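Local coordinates for esterase (Staphylococcus aureus subsp. aureus USA300_TCH1516, PDB 3D7R), which probably hydrolyses ester bonds as a member of the alpha/beta hydrolase superfamily, its natural substrate not being established, at residues Val30-Tyr34 / Ile301-Arg305; Phe141-Phe147 / Lys234-Leu239; Ala178-Val182 / Lys195-Ile199. All coordinates share one frame; numbering follows the deposited sequence.

Interaction 1. Residues Val30-Tyr34 / Ile301-Arg305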
loop_
_atom_site.group_PDB
_atom_site.type_symbol
_atom_site.label_atom_id
_atom_site.label_comp_id
_atom_site.label_asym_id
_atom_site.label_seq_id
_atom_site.Cartn_x
_atom_site.Cartn_y
_atom_site.Cartn_z
ATOM N N VAL A 30 3.747 -5.784 19.733
ATOM C CA VAL A 30 2.901 -4.724 19.184
ATOM C C VAL A 30 1.697 -5.275 18.383
ATOM O O VAL A 30 0.602 -4.704 18.425
ATOM C CB VAL A 30 3.743 -3.699 18.366
ATOM C CG1 VAL A 30 4.112 -4.238 16.969
ATOM C CG2 VAL A 30 3.024 -2.373 18.269
ATOM N N VAL A 31 1.905 -6.391 17.670
ATOM C CA VAL A 31 0.858 -6.994 16.836
ATOM C C VAL A 31 -0.310 -7.431 17.720
ATOM O O VAL A 31 -1.474 -7.133 17.433
ATOM C CB VAL A 31 1.387 -8.204 15.993
ATOM C CG1 VAL A 31 0.243 -8.955 15.330
ATOM C CG2 VAL A 31 2.374 -7.732 14.933
ATOM N N ASN A 32 0.017 -8.111 18.808
ATOM C CA ASN A 32 -1.004 -8.588 19.734
ATOM C C ASN A 32 -1.672 -7.491 20.548
ATOM O O ASN A 32 -2.882 -7.565 20.806
ATOM C CB ASN A 32 -0.445 -9.687 20.620
ATOM C CG ASN A 32 -0.248 -10.982 19.853
ATOM O OD1 ASN A 32 -1.005 -11.289 18.923
ATOM N ND2 ASN A 32 0.765 -11.751 20.233
ATOM N N LYS A 33 -0.900 -6.465 20.907
ATOM C CA LYS A 33 -1.426 -5.322 21.675
ATOM C C LYS A 33 -2.528 -4.581 20.912
ATOM O O LYS A 33 -3.531 -4.156 21.509
ATOM C CB LYS A 33 -0.307 -4.347 22.050
ATOM C CG LYS A 33 -0.757 -3.256 23.038
ATOM C CD LYS A 33 0.345 -2.239 23.381
ATOM C CE LYS A 33 1.631 -2.905 23.867
ATOM N NZ LYS A 33 1.419 -3.920 24.939
ATOM N N TYR A 34 -2.343 -4.443 19.596
ATOM C CA TYR A 34 -3.286 -3.712 18.753
ATOM C C TYR A 34 -4.072 -4.592 17.779
ATOM O O TYR A 34 -4.647 -4.084 16.811
ATOM C CB TYR A 34 -2.557 -2.585 18.023
ATOM C CG TYR A 34 -1.925 -1.619 18.989
ATOM C CD1 TYR A 34 -2.716 -0.736 19.733
ATOM C CD2 TYR A 34 -0.539 -1.605 19.188
ATOM C CE1 TYR A 34 -2.147 0.148 20.647
ATOM C CE2 TYR A 34 0.050 -0.713 20.104
ATOM C CZ TYR A 34 -0.764 0.154 20.825
ATOM O OH TYR A 34 -0.209 1.035 21.721
ATOM N N ILE A 301 1.858 1.717 10.920
ATOM C CA ILE A 301 0.451 1.863 11.349
ATOM C C ILE A 301 0.311 1.810 12.862
ATOM O O ILE A 301 -0.705 2.258 13.428
ATOM C CB ILE A 301 -0.484 0.805 10.701
ATOM C CG1 ILE A 301 -0.136 -0.613 11.197
ATOM C CG2 ILE A 301 -0.424 0.910 9.176
ATOM C CD1 ILE A 301 -1.252 -1.658 10.998
ATOM N N TYR A 302 1.326 1.253 13.523
ATOM C CA TYR A 302 1.330 1.158 14.973
ATOM C C TYR A 302 1.810 2.446 15.655
ATOM O O TYR A 302 2.737 3.113 15.165
ATOM C CB TYR A 302 2.163 -0.052 15.437
ATOM C CG TYR A 302 1.603 -1.380 14.936
ATOM C CD1 TYR A 302 0.486 -1.955 15.537
ATOM C CD2 TYR A 302 2.179 -2.041 13.834
ATOM C CE1 TYR A 302 -0.043 -3.183 15.082
ATOM C CE2 TYR A 302 1.650 -3.265 13.363
ATOM C CZ TYR A 302 0.541 -3.830 13.991
ATOM O OH TYR A 302 0.020 -5.037 13.533
ATOM N N PRO A 303 1.186 2.802 16.795
ATOM C CA PRO A 303 1.573 3.997 17.557
ATOM C C PRO A 303 2.848 3.785 18.396
ATOM O O PRO A 303 2.806 3.741 19.628
ATOM C CB PRO A 303 0.333 4.264 18.427
ATOM C CG PRO A 303 -0.223 2.906 18.685
ATOM C CD PRO A 303 0.050 2.094 17.424
ATOM N N ILE A 304 3.977 3.649 17.700
ATOM C CA ILE A 304 5.272 3.371 18.308
ATOM C C ILE A 304 6.317 4.351 17.758
ATOM O O ILE A 304 6.143 4.921 16.687
ATOM C CB ILE A 304 5.723 1.905 18.056
ATOM C CG1 ILE A 304 5.722 1.597 16.544
ATOM C CG2 ILE A 304 4.797 0.931 18.842
ATOM C CD1 ILE A 304 6.368 0.289 16.145
ATOM N N ARG A 305 7.412 4.537 18.485
ATOM C CA ARG A 305 8.375 5.564 18.095
ATOM C C ARG A 305 8.943 5.357 16.700
ATOM O O ARG A 305 9.161 6.332 15.999
ATOM C CB ARG A 305 9.480 5.754 19.141
ATOM C CG ARG A 305 8.906 6.188 20.489
ATOM C CD ARG A 305 9.788 7.178 21.249
ATOM N NE ARG A 305 9.425 7.269 22.674
ATOM C CZ ARG A 305 8.275 7.754 23.150
ATOM N NH1 ARG A 305 8.071 7.807 24.469
ATOM N NH2 ARG A 305 7.329 8.197 22.320
HETATM O O HOH W 1 -1.893 -5.995 14.977
#
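The side chain of Val-30 packs over one face of the Tyr-302 ring, joining the short N-terminal helix 30-33 to the loop between the last strand (287-292) and the last helix (305-318) of an alpha/beta hydrolase fold. In this fold the loop after the last strand usually carries the catalytic histidine. Starting at its root, Tyr-302 CB lies 3.8 Å from Val-30 CG2, and CG meets the same methyl. Tyr-302 CD1 touches both Val-30 CG2 and, obliquely, Tyr-34 CD2, 3.8 Å away. Tyr-302 CE1 comes within 3.7 Å of the carbonyl oxygen Val-30 O, with Tyr-34 CB at the ring edge. The tip, OH, reaches Val-31, where CG2 is a van der Waals neighbour. There Tyr-302 OH gives its hydrogen bond to a water, 2.6 Å from Tyr-302 OH to the water oxygen, which in turn donates to Val-31 O over 2.7 Å. The water lies at the ring edge, close to its plane, so it links the phenol tip to the helix backbone, while the contacts made by the ring carbons across this interface are mostly apolar. Val-30 CG1 sits over the ring centre, 4.3 Å from the Tyr-302 centroid and 9° off the normal, a CH-pi contact; Ile-301 CG1 packs on the opposite face. With CG anti to its own carbonyl carbon (chi1 -62°), the Tyr-302 ring extends from the loop toward the helix. Pro-303, the centre of an inverse gamma turn, presents CG to one face of the Tyr-34 ring, 3.5 Å from Tyr-34 CZ, while Lys-33 CG lies over the other. Phe-114 and Arg-117 of helix 113-126 also touch Pro-303. Ile-304, the N-cap residue of helix 305-318, completes the apolar patch, its CG2 methyl 3.8 Å from Val-30 CG2.

Interaction 2. Residues Phe141-Phe147 / Lys234-Leu239. With DMS (dimethyl sulfoxide), chain M.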
loop_
_atom_site.group_PDB
_atom_site.type_symbol
_atom_site.label_atom_id
_atom_site.label_comp_id
_atom_site.label_asym_id
_atom_site.label_seq_id
_atom_site.Cartn_x
_atom_site.Cartn_y
_atom_site.Cartn_z
ATOM N N PHE A 141 -15.044 -7.868 -6.594
ATOM C CA PHE A 141 -14.302 -7.265 -7.693
ATOM C C PHE A 141 -12.890 -7.823 -7.831
ATOM O O PHE A 141 -12.367 -8.499 -6.936
ATOM C CB PHE A 141 -14.337 -5.738 -7.548
ATOM C CG PHE A 141 -15.742 -5.187 -7.504
ATOM C CD1 PHE A 141 -16.493 -5.083 -8.678
ATOM C CD2 PHE A 141 -16.337 -4.836 -6.296
ATOM C CE1 PHE A 141 -17.798 -4.609 -8.647
ATOM C CE2 PHE A 141 -17.638 -4.364 -6.254
ATOM C CZ PHE A 141 -18.376 -4.244 -7.427
ATOM N N HIS A 142 -12.266 -7.525 -8.967
ATOM C CA HIS A 142 -11.052 -8.202 -9.357
ATOM C C HIS A 142 -10.008 -7.212 -9.841
ATOM O O HIS A 142 -10.267 -6.010 -9.932
ATOM C CB HIS A 142 -11.387 -9.241 -10.435
ATOM C CG HIS A 142 -12.442 -10.216 -10.002
ATOM N ND1 HIS A 142 -13.753 -10.130 -10.417
ATOM C CD2 HIS A 142 -12.389 -11.259 -9.140
ATOM C CE1 HIS A 142 -14.455 -11.101 -9.861
ATOM N NE2 HIS A 142 -13.650 -11.802 -9.081
ATOM N N ILE A 143 -8.835 -7.734 -10.149
ATOM C CA ILE A 143 -7.687 -6.917 -10.548
ATOM C C ILE A 143 -8.008 -5.731 -11.493
ATOM O O ILE A 143 -7.626 -4.603 -11.198
ATOM C CB ILE A 143 -6.533 -7.801 -11.096
ATOM C CG1 ILE A 143 -5.304 -6.930 -11.420
ATOM C CG2 ILE A 143 -7.020 -8.670 -12.282
ATOM C CD1 ILE A 143 -4.051 -7.704 -11.814
ATOM N N ASP A 144 -8.708 -5.966 -12.604
ATOM C CA ASP A 144 -8.946 -4.869 -13.563
ATOM C C ASP A 144 -9.816 -3.757 -13.006
ATOM O O ASP A 144 -9.580 -2.589 -13.308
ATOM C CB ASP A 144 -9.510 -5.366 -14.889
ATOM C CG ASP A 144 -8.516 -6.206 -15.672
ATOM O OD1 ASP A 144 -7.316 -6.288 -15.309
ATOM O OD2 ASP A 144 -8.947 -6.789 -16.685
ATOM N N ASP A 145 -10.813 -4.123 -12.194
ATOM C CA ASP A 145 -11.669 -3.162 -11.506
ATOM C C ASP A 145 -10.824 -2.265 -10.608
ATOM O O ASP A 145 -11.007 -1.050 -10.551
ATOM C CB ASP A 145 -12.697 -3.900 -10.621
ATOM C CG ASP A 145 -13.590 -4.850 -11.416
ATOM O OD1 ASP A 145 -14.215 -4.386 -12.388
ATOM O OD2 ASP A 145 -13.674 -6.057 -11.070
ATOM N N THR A 146 -9.917 -2.892 -9.875
ATOM C CA THR A 146 -9.086 -2.202 -8.893
ATOM C C THR A 146 -8.180 -1.207 -9.591
ATOM O O THR A 146 -8.131 -0.023 -9.226
ATOM C CB THR A 146 -8.235 -3.221 -8.119
ATOM O OG1 THR A 146 -9.113 -4.106 -7.419
ATOM C CG2 THR A 146 -7.293 -2.516 -7.108
ATOM N N PHE A 147 -7.483 -1.680 -10.621
ATOM C CA PHE A 147 -6.537 -0.817 -11.338
ATOM C C PHE A 147 -7.207 0.308 -12.151
ATOM O O PHE A 147 -6.679 1.415 -12.214
ATOM C CB PHE A 147 -5.561 -1.651 -12.191
ATOM C CG PHE A 147 -4.409 -2.230 -11.391
ATOM C CD1 PHE A 147 -3.505 -1.385 -10.729
ATOM C CD2 PHE A 147 -4.252 -3.608 -11.262
ATOM C CE1 PHE A 147 -2.442 -1.920 -9.970
ATOM C CE2 PHE A 147 -3.198 -4.148 -10.513
ATOM C CZ PHE A 147 -2.287 -3.298 -9.874
ATOM N N LYS A 234 -8.169 -15.149 -5.589
ATOM C CA LYS A 234 -9.552 -14.696 -5.804
ATOM C C LYS A 234 -9.588 -13.371 -6.609
ATOM O O LYS A 234 -10.323 -13.246 -7.593
ATOM C CB LYS A 234 -10.270 -14.542 -4.466
ATOM C CG LYS A 234 -11.737 -14.109 -4.574
ATOM C CD LYS A 234 -12.573 -15.217 -5.199
ATOM C CE LYS A 234 -13.909 -15.352 -4.531
ATOM N NZ LYS A 234 -14.626 -16.510 -5.118
ATOM N N TRP A 235 -8.763 -12.412 -6.187
ATOM C CA TRP A 235 -8.649 -11.104 -6.834
ATOM C C TRP A 235 -8.115 -11.197 -8.282
ATOM O O TRP A 235 -8.623 -10.508 -9.198
ATOM C CB TRP A 235 -7.756 -10.216 -5.978
ATOM C CG TRP A 235 -7.573 -8.808 -6.470
ATOM C CD1 TRP A 235 -8.511 -7.823 -6.540
ATOM C CD2 TRP A 235 -6.345 -8.229 -6.911
ATOM N NE1 TRP A 235 -7.949 -6.661 -7.010
ATOM C CE2 TRP A 235 -6.613 -6.885 -7.244
ATOM C CE3 TRP A 235 -5.041 -8.725 -7.068
ATOM C CZ2 TRP A 235 -5.626 -6.028 -7.726
ATOM C CZ3 TRP A 235 -4.055 -7.868 -7.544
ATOM C CH2 TRP A 235 -4.352 -6.535 -7.856
ATOM N N ALA A 236 -7.138 -12.075 -8.481
ATOM C CA ALA A 236 -6.479 -12.266 -9.781
ATOM C C ALA A 236 -7.424 -12.818 -10.846
ATOM O O ALA A 236 -7.181 -12.618 -12.020
ATOM C CB ALA A 236 -5.263 -13.190 -9.637
ATOM N N ASN A 237 -8.471 -13.528 -10.424
ATOM C CA ASN A 237 -9.559 -13.976 -11.313
ATOM C C ASN A 237 -9.050 -14.772 -12.519
ATOM O O ASN A 237 -9.499 -14.564 -13.641
ATOM C CB ASN A 237 -10.442 -12.783 -11.747
ATOM C CG ASN A 237 -11.809 -13.214 -12.261
ATOM O OD1 ASN A 237 -12.410 -14.155 -11.747
ATOM N ND2 ASN A 237 -12.307 -12.521 -13.279
ATOM N N GLY A 238 -8.116 -15.688 -12.283
ATOM C CA GLY A 238 -7.629 -16.548 -13.360
ATOM C C GLY A 238 -6.218 -16.224 -13.832
ATOM O O GLY A 238 -5.604 -17.038 -14.509
ATOM N N LEU A 239 -5.710 -15.038 -13.505
ATOM C CA LEU A 239 -4.312 -14.696 -13.805
ATOM C C LEU A 239 -3.378 -15.378 -12.825
ATOM O O LEU A 239 -3.692 -15.459 -11.634
ATOM C CB LEU A 239 -4.061 -13.182 -13.757
ATOM C CG LEU A 239 -4.613 -12.290 -14.869
ATOM C CD1 LEU A 239 -4.327 -10.841 -14.510
ATOM C CD2 LEU A 239 -3.995 -12.633 -16.245
HETATM S S DMS M . -9.569 -10.959 -15.572
HETATM O O DMS M . -10.602 -10.624 -14.134
HETATM C C1 DMS M . -10.149 -9.937 -16.959
HETATM C C2 DMS M . -7.901 -10.294 -15.348
#
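Trp-235 and Ile-143 bring the C-terminal end of helix 225-236 onto the N-terminal end of helix 143-161, within the alpha/beta hydrolase domain. Ile-143 N, in the first turn of its helix, donates to Trp-235 O over 2.9 Å, approaching from above the carbonyl plane. The preceding amide, at the N-cap residue His-142, is satisfied locally: its N donates to Asp-145 OD2 at 2.9 Å, and OD2 accepts with the lone pair turned away from OD1. A third donor, Trp-235 NE1, reaches Thr-146 OG1 at 2.8 Å with an almost straight bond (173°) in the indole plane. Since Thr-146 OG1 also bonds to Pro-136 O, the buried hydroxyl both accepts and donates. The indole extends across the helix start because CG is anti to the tryptophan's own backbone N (chi1 -178°). Ile-143 CB then lies over its six-membered ring, 3.9 Å from the centroid, while Phe-147 CE2 meets Trp-235 CH2, the two rings being oblique.

Beyond the helix end, the Asn-237 amide stacks on the His-142 ring, the planes 15° apart, with Asn-237 CG over the ring centre. Lys-234 O lies at the imidazole edge, 3.3 Å from His-142 CD2. Asn-237 ND2 donates to the oxygen of a dimethyl sulfoxide, probably from the crystallisation liquor, at 2.7 Å; its methyl C2 rests against Ile-143 CG2 and Leu-239 CD1, and C1 lies near Asp-144 OD2. Arg-245 forms a salt bridge with Asp-144. The partly negative C-terminal end of one helix thus probably meets the partly positive start of the other favourably.

Interaction 3. Residues Ala178-Val182 / Lys195-Ile199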
loop_
_atom_site.group_PDB
_atom_site.type_symbol
_atom_site.label_atom_id
_atom_site.label_comp_id
_atom_site.label_asym_id
_atom_site.label_seq_id
_atom_site.Cartn_x
_atom_site.Cartn_y
_atom_site.Cartn_z
ATOM N N ALA A 178 0.540 0.097 -5.674
ATOM C CA ALA A 178 1.193 1.361 -6.009
ATOM C C ALA A 178 2.329 1.154 -7.008
ATOM O O ALA A 178 2.376 1.850 -8.022
ATOM C CB ALA A 178 1.692 2.061 -4.743
ATOM N N LEU A 179 3.235 0.204 -6.740
ATOM C CA LEU A 179 4.325 -0.066 -7.699
ATOM C C LEU A 179 3.782 -0.567 -9.050
ATOM O O LEU A 179 4.181 -0.070 -10.110
ATOM C CB LEU A 179 5.367 -1.055 -7.127
ATOM C CG LEU A 179 6.463 -1.525 -8.103
ATOM C CD1 LEU A 179 7.297 -0.374 -8.663
ATOM C CD2 LEU A 179 7.387 -2.557 -7.477
ATOM N N SER A 180 2.902 -1.567 -9.013
ATOM C CA SER A 180 2.292 -2.090 -10.237
ATOM C C SER A 180 1.568 -0.990 -11.047
ATOM O O SER A 180 1.642 -0.953 -12.286
ATOM C CB SER A 180 1.339 -3.236 -9.886
ATOM O OG SER A 180 0.597 -3.629 -11.015
ATOM N N PHE A 181 0.883 -0.090 -10.355
ATOM C CA PHE A 181 0.190 1.013 -11.025
ATOM C C PHE A 181 1.175 1.993 -11.696
ATOM O O PHE A 181 0.964 2.424 -12.820
ATOM C CB PHE A 181 -0.769 1.740 -10.065
ATOM C CG PHE A 181 -1.352 3.018 -10.649
ATOM C CD1 PHE A 181 -2.271 2.963 -11.689
ATOM C CD2 PHE A 181 -0.951 4.271 -10.165
ATOM C CE1 PHE A 181 -2.779 4.137 -12.260
ATOM C CE2 PHE A 181 -1.473 5.455 -10.724
ATOM C CZ PHE A 181 -2.381 5.380 -11.756
ATOM N N VAL A 182 2.261 2.340 -11.013
ATOM C CA VAL A 182 3.265 3.237 -11.615
ATOM C C VAL A 182 3.955 2.544 -12.807
ATOM O O VAL A 182 4.279 3.182 -13.810
ATOM C CB VAL A 182 4.270 3.744 -10.544
ATOM C CG1 VAL A 182 5.438 4.497 -11.196
ATOM C CG2 VAL A 182 3.517 4.622 -9.506
ATOM N N LYS A 195 7.448 10.948 -7.212
ATOM C CA LYS A 195 8.104 9.944 -6.369
ATOM C C LYS A 195 7.147 8.802 -6.096
ATOM O O LYS A 195 5.931 8.981 -6.193
ATOM C CB LYS A 195 8.565 10.552 -5.025
ATOM C CG LYS A 195 9.676 11.613 -5.125
ATOM C CD LYS A 195 10.002 12.221 -3.723
ATOM C CE LYS A 195 11.164 13.235 -3.829
ATOM N NZ LYS A 195 10.641 14.567 -4.286
ATOM N N LEU A 196 7.699 7.640 -5.734
ATOM C CA LEU A 196 6.897 6.459 -5.353
ATOM C C LEU A 196 7.331 5.931 -3.981
ATOM O O LEU A 196 8.522 5.648 -3.774
ATOM C CB LEU A 196 7.027 5.335 -6.400
ATOM C CG LEU A 196 6.368 3.974 -6.067
ATOM C CD1 LEU A 196 4.848 4.152 -5.843
ATOM C CD2 LEU A 196 6.656 2.970 -7.198
ATOM N N TYR A 197 6.376 5.823 -3.050
ATOM C CA TYR A 197 6.676 5.376 -1.672
ATOM C C TYR A 197 6.048 4.015 -1.438
ATOM O O TYR A 197 4.868 3.820 -1.736
ATOM C CB TYR A 197 6.169 6.395 -0.630
ATOM C CG TYR A 197 7.109 7.559 -0.451
ATOM C CD1 TYR A 197 7.992 7.620 0.636
ATOM C CD2 TYR A 197 7.129 8.601 -1.388
ATOM C CE1 TYR A 197 8.891 8.698 0.772
ATOM C CE2 TYR A 197 8.009 9.686 -1.255
ATOM C CZ TYR A 197 8.880 9.720 -0.173
ATOM O OH TYR A 197 9.751 10.775 -0.072
ATOM N N LEU A 198 6.844 3.075 -0.926
ATOM C CA LEU A 198 6.369 1.715 -0.672
ATOM C C LEU A 198 6.585 1.373 0.786
ATOM O O LEU A 198 7.722 1.416 1.272
ATOM C CB LEU A 198 7.124 0.713 -1.557
ATOM C CG LEU A 198 7.129 0.934 -3.081
ATOM C CD1 LEU A 198 7.875 -0.219 -3.793
ATOM C CD2 LEU A 198 5.706 1.052 -3.633
ATOM N N ILE A 199 5.508 1.053 1.499
ATOM C CA ILE A 199 5.612 0.661 2.910
ATOM C C ILE A 199 5.286 -0.835 3.059
ATOM O O ILE A 199 4.154 -1.269 2.817
ATOM C CB ILE A 199 4.687 1.518 3.842
ATOM C CG1 ILE A 199 4.999 3.016 3.715
ATOM C CG2 ILE A 199 4.781 1.035 5.316
ATOM C CD1 ILE A 199 3.857 3.949 4.177
#
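No flat group enters the contact of Leu-196 and Leu-198 with Ala-178, Leu-179 and Val-182; the aromatic rings of both segments are turned to other partners. The Tyr-197 ring, on the other side of its strand, stacks with Tyr-260, and Phe-181 meets Tyr-154 edge-to-face. What remains between helix and strand is purely aliphatic and buried. Leu-196 does most of the touching by splitting its two methyls. CD1 fits between Ala-178 CB, 3.9 Å away, and Val-182 CG2, also at 3.9 Å, thus spanning one helical turn. Leu-196 CD2 instead meets Leu-179 CD1 at 3.7 Å, the two leucines crossing at about a right angle. Leu-196 CG stands anti to its own backbone N (chi1 174°), which directs the fork at the helix. One strand step of two residues on, Leu-198 CD2 lies 4.1 Å from Leu-179 CB and more loosely near Ala-178 CB.

The short segments run nearly antiparallel, at 153°, with axes 9.2 Å apart. They belong to a beta-alpha-beta crossover: strand 166-171, helix 173-187 and strand 195-199, the turn into the helix being where this family usually places its nucleophile elbow. Strand 195-199 lies between the parallel strands 166-171 and 259-264, while helix 143-161 packs against helix 173-187, its Phe-147, Ile-150 and Gln-151 touching Phe-181.

In the fold
From the N terminus, helix 30-33 opens the widest loop, which interaction 1 closes only at residues 301-305, ahead of the last helix. Within it, residues 141-147 begin the loop that interaction 2 closes at 234-239, and within that loop lies the short one of interaction 3, from 178-182 to 195-199. The three are therefore nested and none cross. Interaction 3 ties a helix to the central sheet; interaction 2 joins two helix ends outside it, and the two touch where Phe-147 CZ packs 3.1 Å from Ser-180 OG. Interaction 1 lies across the chain's centre from interaction 2, their centres about 31 Å apart, where the N-terminal helix 30-33 meets the loop between strand 287-292 and helix 305-318.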